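Local coordinates for protein exodeoxyribonuclease (Neisseria meningitidis, PDB 2JC5) that probably cleaves the DNA backbone at abasic sites during repair, as a magnesium- or manganese-dependent phosphodiesterase of the AP endonuclease family, at residues K49-M54 against A70-R75; H55-C60 against V96-G101; A231-A236 against L250-D255. All coordinates share one frame; numbering follows the deposited sequence.

Contact 1 (K49-M54 against A70-R75); sequences KNPHGM and AVYSKR
A CH-pi contact between Pro51 and Tyr72 packs the turn that enters edge strand 55-59 against strand 69-73, its neighbour in one sheet of the DNase I-like fold. Pro51 CG sits 3.7 Å from the centroid of the Tyr72 ring, 15° off the normal and so over the face, and Pro51 CD comes down 3.4 Å from Tyr72 CD1; the two side chains cross at about a right angle. Lys49 O meets the same ring near its plane, at the edge beside CE1, and is buried with no polar partner in the model, while Tyr72 OH bonds to Met48 O of helix 46-49. Ile24 of helix 20-26 touches both Pro51 and Met54. Within the turn, Asn50 ND2 donates to Met54 O over 2.9 Å, the acceptor lying in the plane of the Asn50 amide. Met54 CB packs 3.4 Å from Ser73 O, and its chain then bends at chi3 (88°), which places CE 3.9 Å from Tyr72 CB. No direct hydrogen bond joins the segments; one water donates both to Gly53 O and, at 2.7 Å, to Lys74 O.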
loop_
_atom_site.group_PDB
_atom_site.type_symbol
_atom_site.label_atom_id
_atom_site.label_comp_id
_atom_site.label_asym_id
_atom_site.label_seq_id
_atom_site.Cartn_x
_atom_site.Cartn_y
_atom_site.Cartn_z
ATOM N N LYS A 49 -1.975 -13.735 11.631
ATOM C CA LYS A 49 -2.116 -12.704 12.657
ATOM C C LYS A 49 -0.754 -12.283 13.171
ATOM O O LYS A 49 -0.490 -11.098 13.330
ATOM C CB LYS A 49 -2.944 -13.214 13.825
ATOM C CG LYS A 49 -4.388 -13.479 13.496
ATOM C CD LYS A 49 -5.064 -14.093 14.701
ATOM C CE LYS A 49 -6.362 -14.697 14.367
ATOM N NZ LYS A 49 -7.004 -15.156 15.619
ATOM N N ASN A 50 0.116 -13.264 13.421
ATOM C CA ASN A 50 1.439 -13.040 13.995
ATOM C C ASN A 50 2.482 -13.853 13.237
ATOM O O ASN A 50 3.116 -14.783 13.779
ATOM C CB ASN A 50 1.435 -13.404 15.471
ATOM C CG ASN A 50 0.449 -12.582 16.245
ATOM O OD1 ASN A 50 -0.656 -13.037 16.539
ATOM N ND2 ASN A 50 0.817 -11.342 16.536
ATOM N N PRO A 51 2.678 -13.502 11.954
ATOM C CA PRO A 51 3.587 -14.300 11.148
ATOM C C PRO A 51 5.009 -14.270 11.715
ATOM O O PRO A 51 5.554 -13.193 11.999
ATOM C CB PRO A 51 3.539 -13.629 9.765
ATOM C CG PRO A 51 2.998 -12.264 9.995
ATOM C CD PRO A 51 2.121 -12.352 11.210
ATOM N N HIS A 52 5.588 -15.451 11.928
ATOM C CA HIS A 52 6.962 -15.569 12.444
ATOM C C HIS A 52 7.131 -14.854 13.785
ATOM O O HIS A 52 8.214 -14.340 14.100
ATOM C CB HIS A 52 7.978 -15.025 11.422
ATOM C CG HIS A 52 7.877 -15.667 10.077
ATOM N ND1 HIS A 52 8.363 -16.930 9.813
ATOM C CD2 HIS A 52 7.323 -15.224 8.922
ATOM C CE1 HIS A 52 8.115 -17.230 8.550
ATOM N NE2 HIS A 52 7.493 -16.210 7.987
ATOM N N GLY A 53 6.042 -14.779 14.545
ATOM C CA GLY A 53 6.057 -14.108 15.841
ATOM C C GLY A 53 6.032 -12.598 15.800
ATOM O O GLY A 53 6.198 -11.925 16.824
ATOM N N MET A 54 5.797 -12.036 14.619
ATOM C CA MET A 54 5.673 -10.602 14.494
ATOM C C MET A 54 4.392 -10.155 15.177
ATOM O O MET A 54 3.446 -10.918 15.314
ATOM C CB MET A 54 5.656 -10.189 13.027
ATOM C CG MET A 54 6.980 -10.458 12.334
ATOM S SD MET A 54 6.834 -10.302 10.558
ATOM C CE MET A 54 7.132 -8.593 10.296
ATOM N N ALA A 70 -3.521 -5.036 6.933
ATOM C CA ALA A 70 -2.785 -5.341 8.150
ATOM C C ALA A 70 -1.384 -4.745 8.112
ATOM O O ALA A 70 -0.813 -4.500 7.049
ATOM C CB ALA A 70 -2.701 -6.856 8.390
ATOM N N VAL A 71 -0.836 -4.550 9.308
ATOM C CA VAL A 71 0.557 -4.171 9.488
ATOM C C VAL A 71 1.200 -5.196 10.410
ATOM O O VAL A 71 0.708 -5.432 11.529
ATOM C CB VAL A 71 0.711 -2.788 10.115
ATOM C CG1 VAL A 71 2.192 -2.486 10.378
ATOM C CG2 VAL A 71 0.129 -1.679 9.222
ATOM N N TYR A 72 2.286 -5.809 9.938
ATOM C CA TYR A 72 3.060 -6.777 10.725
ATOM C C TYR A 72 4.408 -6.164 11.027
ATOM O O TYR A 72 5.012 -5.540 10.156
ATOM C CB TYR A 72 3.294 -8.048 9.937
ATOM C CG TYR A 72 2.042 -8.723 9.447
ATOM C CD1 TYR A 72 1.086 -9.202 10.331
ATOM C CD2 TYR A 72 1.834 -8.933 8.094
ATOM C CE1 TYR A 72 -0.075 -9.837 9.864
ATOM C CE2 TYR A 72 0.696 -9.571 7.625
ATOM C CZ TYR A 72 -0.249 -10.030 8.510
ATOM O OH TYR A 72 -1.377 -10.651 7.995
ATOM N N SER A 73 4.886 -6.327 12.250
ATOM C CA SER A 73 6.133 -5.696 12.635
ATOM C C SER A 73 6.906 -6.555 13.605
ATOM O O SER A 73 6.309 -7.181 14.489
ATOM C CB SER A 73 5.870 -4.315 13.250
ATOM O OG SER A 73 5.020 -4.383 14.379
ATOM N N LYS A 74 8.231 -6.576 13.448
ATOM C CA LYS A 74 9.052 -7.292 14.417
ATOM C C LYS A 74 8.918 -6.696 15.816
ATOM O O LYS A 74 8.860 -7.443 16.817
ATOM C CB LYS A 74 10.534 -7.320 13.990
ATOM C CG LYS A 74 10.797 -8.111 12.746
ATOM C CD LYS A 74 12.295 -8.302 12.477
ATOM C CE LYS A 74 12.521 -9.323 11.402
ATOM N NZ LYS A 74 13.983 -9.526 11.113
ATOM N N ARG A 75 8.901 -5.371 15.898
ATOM C CA ARG A 75 8.814 -4.668 17.177
ATOM C C ARG A 75 7.368 -4.341 17.517
ATOM O O ARG A 75 6.507 -4.280 16.644
ATOM C CB ARG A 75 9.636 -3.382 17.132
ATOM C CG ARG A 75 11.152 -3.628 17.001
ATOM C CD ARG A 75 11.741 -4.368 18.206
HETATM O O HOH W 1 8.667 -10.109 16.844
#

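Contact 2 (H55-C60 against V96-G101); sequences HGHWHC and VRCDFG
Val96 and Cys98 meet His57 and His59 in a face-to-face contact between the two sheets of the DNase I-like beta sandwich. Strand 55-59 is an outermost strand of one sheet and strand 96-100 belongs to the other. Their axes approach to 7.3 Å, too far for backbone pairing, and run at 151°, roughly antiparallel. No hydrogen bond crosses; the methyls of Val96 and the sulfur of Cys98 pack on side-chain and backbone atoms of strand 55-59.

Val96 does most of the touching, its two methyls spread along that strand, CG1 at His57 and CG2 at His59. With CG1 anti to the backbone N (chi1 169°), that methyl lies 4.2 Å from His57 CB and near the His57 carbonyl oxygen. The other methyl, CG2, reaches the next inward-facing residue, 3.5 Å from His59 N and 3.7 Å from His59 CB. His59 contributes little more than this CB, because its ring leads away from strand 96-100. Val69 and Val71 of strand 69-73 also touch Val96, which thus packs on the strand next to 55-59 in that sheet as well.

Trp58 CB points away from strand 96-100, and its NE1 hydrogen-bonds to Glu41 OE1. On the far face of strand 96-100, Arg97 NE forms a salt bridge of 2.9 Å with Asp99 OD1. The carboxylate accepts through its syn lone pair, nearly in the guanidinium plane, and Arg97 NH2 has a second acidic partner in Glu140.

Val80 of strand 79-82 touches both His57 and Cys98. The sulfur of Cys98 approaches the imidazole obliquely, 4.9 Å from the ring centroid and 53° off its normal, with SG 4.1 Å from His57 CD2.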
loop_
_atom_site.group_PDB
_atom_site.type_symbol
_atom_site.label_atom_id
_atom_site.label_comp_id
_atom_site.label_asym_id
_atom_site.label_seq_id
_atom_site.Cartn_x
_atom_site.Cartn_y
_atom_site.Cartn_z
ATOM N N HIS A 55 4.383 -8.908 15.598
ATOM C CA HIS A 55 3.180 -8.243 16.051
ATOM C C HIS A 55 2.335 -7.954 14.823
ATOM O O HIS A 55 2.888 -7.650 13.774
ATOM C CB HIS A 55 3.554 -6.948 16.728
ATOM C CG HIS A 55 4.354 -7.173 17.962
ATOM N ND1 HIS A 55 3.764 -7.340 19.189
ATOM C CD2 HIS A 55 5.681 -7.359 18.145
ATOM C CE1 HIS A 55 4.702 -7.571 20.092
ATOM N NE2 HIS A 55 5.875 -7.589 19.485
ATOM N N GLY A 56 1.021 -8.097 14.949
ATOM C CA GLY A 56 0.113 -7.888 13.830
ATOM C C GLY A 56 -1.116 -7.128 14.265
ATOM O O GLY A 56 -1.678 -7.392 15.331
ATOM N N HIS A 57 -1.510 -6.169 13.437
ATOM C CA HIS A 57 -2.710 -5.387 13.644
ATOM C C HIS A 57 -3.414 -5.264 12.319
ATOM O O HIS A 57 -2.781 -5.025 11.282
ATOM C CB HIS A 57 -2.356 -4.029 14.218
ATOM C CG HIS A 57 -1.738 -4.150 15.568
ATOM N ND1 HIS A 57 -2.498 -4.274 16.711
ATOM C CD2 HIS A 57 -0.449 -4.309 15.944
ATOM C CE1 HIS A 57 -1.693 -4.448 17.747
ATOM N NE2 HIS A 57 -0.449 -4.486 17.309
ATOM N N TRP A 58 -4.722 -5.467 12.341
ATOM C CA TRP A 58 -5.484 -5.530 11.105
ATOM C C TRP A 58 -6.829 -4.831 11.246
ATOM O O TRP A 58 -7.347 -4.626 12.369
ATOM C CB TRP A 58 -5.680 -6.985 10.658
ATOM C CG TRP A 58 -6.299 -7.826 11.719
ATOM C CD1 TRP A 58 -7.632 -7.960 11.995
ATOM C CD2 TRP A 58 -5.610 -8.623 12.689
ATOM N NE1 TRP A 58 -7.808 -8.794 13.064
ATOM C CE2 TRP A 58 -6.585 -9.211 13.515
ATOM C CE3 TRP A 58 -4.263 -8.895 12.943
ATOM C CZ2 TRP A 58 -6.260 -10.041 14.580
ATOM C CZ3 TRP A 58 -3.939 -9.724 14.016
ATOM C CH2 TRP A 58 -4.931 -10.286 14.810
ATOM N N HIS A 59 -7.373 -4.455 10.090
ATOM C CA HIS A 59 -8.743 -3.961 10.008
ATOM C C HIS A 59 -9.415 -4.734 8.890
ATOM O O HIS A 59 -9.063 -4.552 7.724
ATOM C CB HIS A 59 -8.827 -2.463 9.723
ATOM C CG HIS A 59 -10.183 -1.882 10.012
ATOM N ND1 HIS A 59 -10.495 -0.556 9.811
ATOM C CD2 HIS A 59 -11.309 -2.463 10.478
ATOM C CE1 HIS A 59 -11.748 -0.344 10.170
ATOM N NE2 HIS A 59 -12.259 -1.481 10.602
ATOM N N CYS A 60 -10.371 -5.580 9.260
ATOM C CA CYS A 60 -11.087 -6.413 8.307
ATOM C C CYS A 60 -12.405 -5.757 7.924
ATOM O O CYS A 60 -12.903 -4.860 8.628
ATOM C CB CYS A 60 -11.353 -7.803 8.894
ATOM S SG CYS A 60 -9.845 -8.724 9.292
ATOM N N VAL A 96 -4.955 0.943 8.576
ATOM C CA VAL A 96 -4.358 0.641 9.892
ATOM C C VAL A 96 -3.103 1.465 10.026
ATOM O O VAL A 96 -2.327 1.582 9.076
ATOM C CB VAL A 96 -4.015 -0.847 10.080
ATOM C CG1 VAL A 96 -3.139 -1.088 11.345
ATOM C CG2 VAL A 96 -5.268 -1.667 10.127
ATOM N N ARG A 97 -2.902 2.032 11.205
ATOM C CA ARG A 97 -1.709 2.824 11.506
ATOM C C ARG A 97 -1.029 2.278 12.745
ATOM O O ARG A 97 -1.678 2.095 13.770
ATOM C CB ARG A 97 -2.091 4.273 11.757
ATOM C CG ARG A 97 -0.944 5.141 12.234
ATOM C CD ARG A 97 -1.335 6.587 12.382
ATOM N NE ARG A 97 -0.263 7.359 13.013
ATOM C CZ ARG A 97 -0.175 8.686 13.021
ATOM N NH1 ARG A 97 -1.079 9.446 12.428
ATOM N NH2 ARG A 97 0.858 9.269 13.616
ATOM N N CYS A 98 0.270 2.045 12.649
ATOM C CA CYS A 98 1.075 1.605 13.791
ATOM C C CYS A 98 2.189 2.594 14.065
ATOM O O CYS A 98 2.910 3.000 13.151
ATOM C CB CYS A 98 1.646 0.225 13.530
ATOM S SG CYS A 98 0.403 -1.056 13.524
ATOM N N ASP A 99 2.314 2.984 15.334
ATOM C CA ASP A 99 3.323 3.941 15.788
ATOM C C ASP A 99 4.425 3.248 16.594
ATOM O O ASP A 99 4.158 2.378 17.436
ATOM C CB ASP A 99 2.689 5.015 16.682
ATOM C CG ASP A 99 1.626 5.830 15.992
ATOM O OD1 ASP A 99 1.581 5.852 14.743
ATOM O OD2 ASP A 99 0.826 6.445 16.730
ATOM N N PHE A 100 5.660 3.651 16.324
ATOM C CA PHE A 100 6.840 3.154 17.015
ATOM C C PHE A 100 7.676 4.373 17.368
ATOM O O PHE A 100 8.428 4.881 16.533
ATOM C CB PHE A 100 7.665 2.230 16.122
ATOM C CG PHE A 100 6.870 1.161 15.432
ATOM C CD1 PHE A 100 6.228 1.431 14.236
ATOM C CD2 PHE A 100 6.779 -0.126 15.961
ATOM C CE1 PHE A 100 5.483 0.443 13.577
ATOM C CE2 PHE A 100 6.055 -1.115 15.309
ATOM C CZ PHE A 100 5.419 -0.847 14.117
ATOM N N GLY A 101 7.521 4.888 18.582
ATOM C CA GLY A 101 8.134 6.157 18.913
ATOM C C GLY A 101 7.629 7.211 17.944
ATOM O O GLY A 101 6.425 7.347 17.756
#

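Contact 3 (A231-A236 against L250-D255); sequences AKAVSA and LVVEYD
Ser235 and Glu253 form a hydrogen-bonded pair of an antiparallel beta hairpin, strands 233-238 and 250-254, with Ala233-Tyr254 and Ala236-Val252 as non-hydrogen-bonded pairs beside it. The register slips by one residue between Ala233 and Ser235, a beta bulge at Val234. Three backbone bonds join the two segments: Glu253 N to Ser235 O (2.9 Å), Val234 N to Glu253 O (2.9 Å) and Asp255 N to Lys232 O (2.8 Å), the last with its donor 38° above the carbonyl plane. The tight side is that of the alanines, packed on buried Val252 and Tyr254: Ala236 CB lies 3.2 Å from Val251 O and 3.8 Å from Val252 CG2, and Ala233 CB 4.0 Å from Tyr254 CD2. Val252 CG1 sits over one face of the Tyr254 ring, whose OH bonds to Gln223 OE1.

The exposed end, at Lys232 and Asp255, is instead linked through solvent: a water accepts from Lys232 NZ at 2.6 Å and donates to Asp255 O. Helix 191-195 packs on the alanine face through Trp192 and Leu195 against Ala236, while strand 2-8 pairs with strand 250-254 on its inner side, leaving 233-238 outermost in the sheet.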
loop_
_atom_site.group_PDB
_atom_site.type_symbol
_atom_site.label_atom_id
_atom_site.label_comp_id
_atom_site.label_asym_id
_atom_site.label_seq_id
_atom_site.Cartn_x
_atom_site.Cartn_y
_atom_site.Cartn_z
ATOM N N ALA A 231 14.591 11.443 2.909
ATOM C CA ALA A 231 16.036 11.687 2.722
ATOM C C ALA A 231 16.911 10.558 3.260
ATOM O O ALA A 231 18.108 10.530 2.991
ATOM C CB ALA A 231 16.443 13.000 3.394
ATOM N N LYS A 232 16.319 9.648 4.017
ATOM C CA LYS A 232 17.008 8.496 4.582
ATOM C C LYS A 232 16.833 7.214 3.752
ATOM O O LYS A 232 17.480 6.207 4.021
ATOM C CB LYS A 232 16.554 8.284 6.034
ATOM C CG LYS A 232 16.994 9.459 6.901
ATOM C CD LYS A 232 16.695 9.343 8.360
ATOM C CE LYS A 232 17.514 10.396 9.147
ATOM N NZ LYS A 232 19.022 10.373 8.921
ATOM N N ALA A 233 15.966 7.246 2.744
ATOM C CA ALA A 233 15.770 6.096 1.856
ATOM C C ALA A 233 17.037 5.842 1.066
ATOM O O ALA A 233 17.542 6.749 0.414
ATOM C CB ALA A 233 14.607 6.350 0.891
ATOM N N VAL A 234 17.529 4.606 1.114
ATOM C CA VAL A 234 18.768 4.235 0.418
ATOM C C VAL A 234 18.581 3.375 -0.840
ATOM O O VAL A 234 19.401 3.407 -1.756
ATOM C CB VAL A 234 19.788 3.571 1.365
ATOM C CG1 VAL A 234 20.254 4.569 2.422
ATOM C CG2 VAL A 234 19.228 2.327 2.009
ATOM N N SER A 235 17.496 2.617 -0.901
ATOM C CA SER A 235 17.221 1.793 -2.055
ATOM C C SER A 235 15.811 1.260 -2.018
ATOM O O SER A 235 15.138 1.298 -0.997
ATOM C CB SER A 235 18.206 0.634 -2.133
ATOM O OG SER A 235 17.909 -0.296 -1.137
ATOM N N ALA A 236 15.368 0.754 -3.154
ATOM C CA ALA A 236 14.063 0.107 -3.238
ATOM C C ALA A 236 14.087 -0.891 -4.378
ATOM O O ALA A 236 14.940 -0.817 -5.282
ATOM C CB ALA A 236 12.957 1.134 -3.434
ATOM N N LEU A 250 6.466 -4.109 -2.923
ATOM C CA LEU A 250 7.292 -2.919 -3.030
ATOM C C LEU A 250 8.123 -2.792 -1.768
ATOM O O LEU A 250 7.585 -2.649 -0.681
ATOM C CB LEU A 250 6.404 -1.688 -3.224
ATOM C CG LEU A 250 7.072 -0.318 -3.181
ATOM C CD1 LEU A 250 8.114 -0.160 -4.311
ATOM C CD2 LEU A 250 6.009 0.765 -3.207
ATOM N N VAL A 251 9.447 -2.901 -1.924
ATOM C CA VAL A 251 10.360 -2.945 -0.796
ATOM C C VAL A 251 11.202 -1.687 -0.777
ATOM O O VAL A 251 11.820 -1.345 -1.782
ATOM C CB VAL A 251 11.298 -4.158 -0.933
ATOM C CG1 VAL A 251 12.248 -4.256 0.290
ATOM C CG2 VAL A 251 10.506 -5.456 -1.169
ATOM N N VAL A 252 11.264 -1.011 0.364
ATOM C CA VAL A 252 12.120 0.189 0.502
ATOM C C VAL A 252 12.957 0.034 1.756
ATOM O O VAL A 252 12.448 -0.417 2.785
ATOM C CB VAL A 252 11.318 1.499 0.560
ATOM C CG1 VAL A 252 12.257 2.718 0.586
ATOM C CG2 VAL A 252 10.364 1.598 -0.643
ATOM N N GLU A 253 14.238 0.402 1.651
ATOM C CA GLU A 253 15.174 0.363 2.767
ATOM C C GLU A 253 15.505 1.779 3.190
ATOM O O GLU A 253 15.912 2.584 2.355
ATOM C CB GLU A 253 16.445 -0.387 2.344
ATOM C CG GLU A 253 16.164 -1.848 2.101
ATOM C CD GLU A 253 17.356 -2.626 1.621
ATOM O OE1 GLU A 253 18.375 -2.654 2.347
ATOM O OE2 GLU A 253 17.254 -3.231 0.530
ATOM N N TYR A 254 15.334 2.063 4.485
ATOM C CA TYR A 254 15.576 3.377 5.057
ATOM C C TYR A 254 16.697 3.305 6.087
ATOM O O TYR A 254 16.745 2.399 6.901
ATOM C CB TYR A 254 14.314 3.887 5.763
ATOM C CG TYR A 254 13.102 4.001 4.864
ATOM C CD1 TYR A 254 12.236 2.922 4.698
ATOM C CD2 TYR A 254 12.799 5.195 4.219
ATOM C CE1 TYR A 254 11.126 3.021 3.875
ATOM C CE2 TYR A 254 11.696 5.306 3.406
ATOM C CZ TYR A 254 10.862 4.221 3.228
ATOM O OH TYR A 254 9.763 4.316 2.411
ATOM N N ASP A 255 17.605 4.273 6.043
ATOM C CA ASP A 255 18.650 4.387 7.062
ATOM C C ASP A 255 18.044 5.090 8.265
ATOM O O ASP A 255 18.213 6.293 8.441
ATOM C CB ASP A 255 19.830 5.163 6.505
ATOM C CG ASP A 255 20.950 5.302 7.487
ATOM O OD1 ASP A 255 20.920 4.578 8.496
ATOM O OD2 ASP A 255 21.857 6.129 7.235
HETATM O O HOH W 2 19.712 8.080 9.873
HETATM O O HOH W 3 16.184 -2.634 -2.308
#

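Overall arrangement
Contacts 1 and 2 adjoin, their centres 9 Å apart, and their segments alternate along the chain. Strands 55-59 and 69-73 pair between them, with Val71 N 2.8 Å from His57 O and Ser73 O 2.8 Å from His55 N, both probable hydrogen bonds. Contact 3 lies toward the opposite edge of that six-stranded sheet, its centre about 20 Å from both others. Contact 2 is the one whose segments belong to different sheets. No contact includes the magnesium site of Asn10 and Glu36; side chain to side chain, Tyr72 is about 11 Å from Glu36, His59 about 9 Å from predicted active-site Tyr109, and Val252 about 10 Å from Asp221, predicted to matter for catalysis.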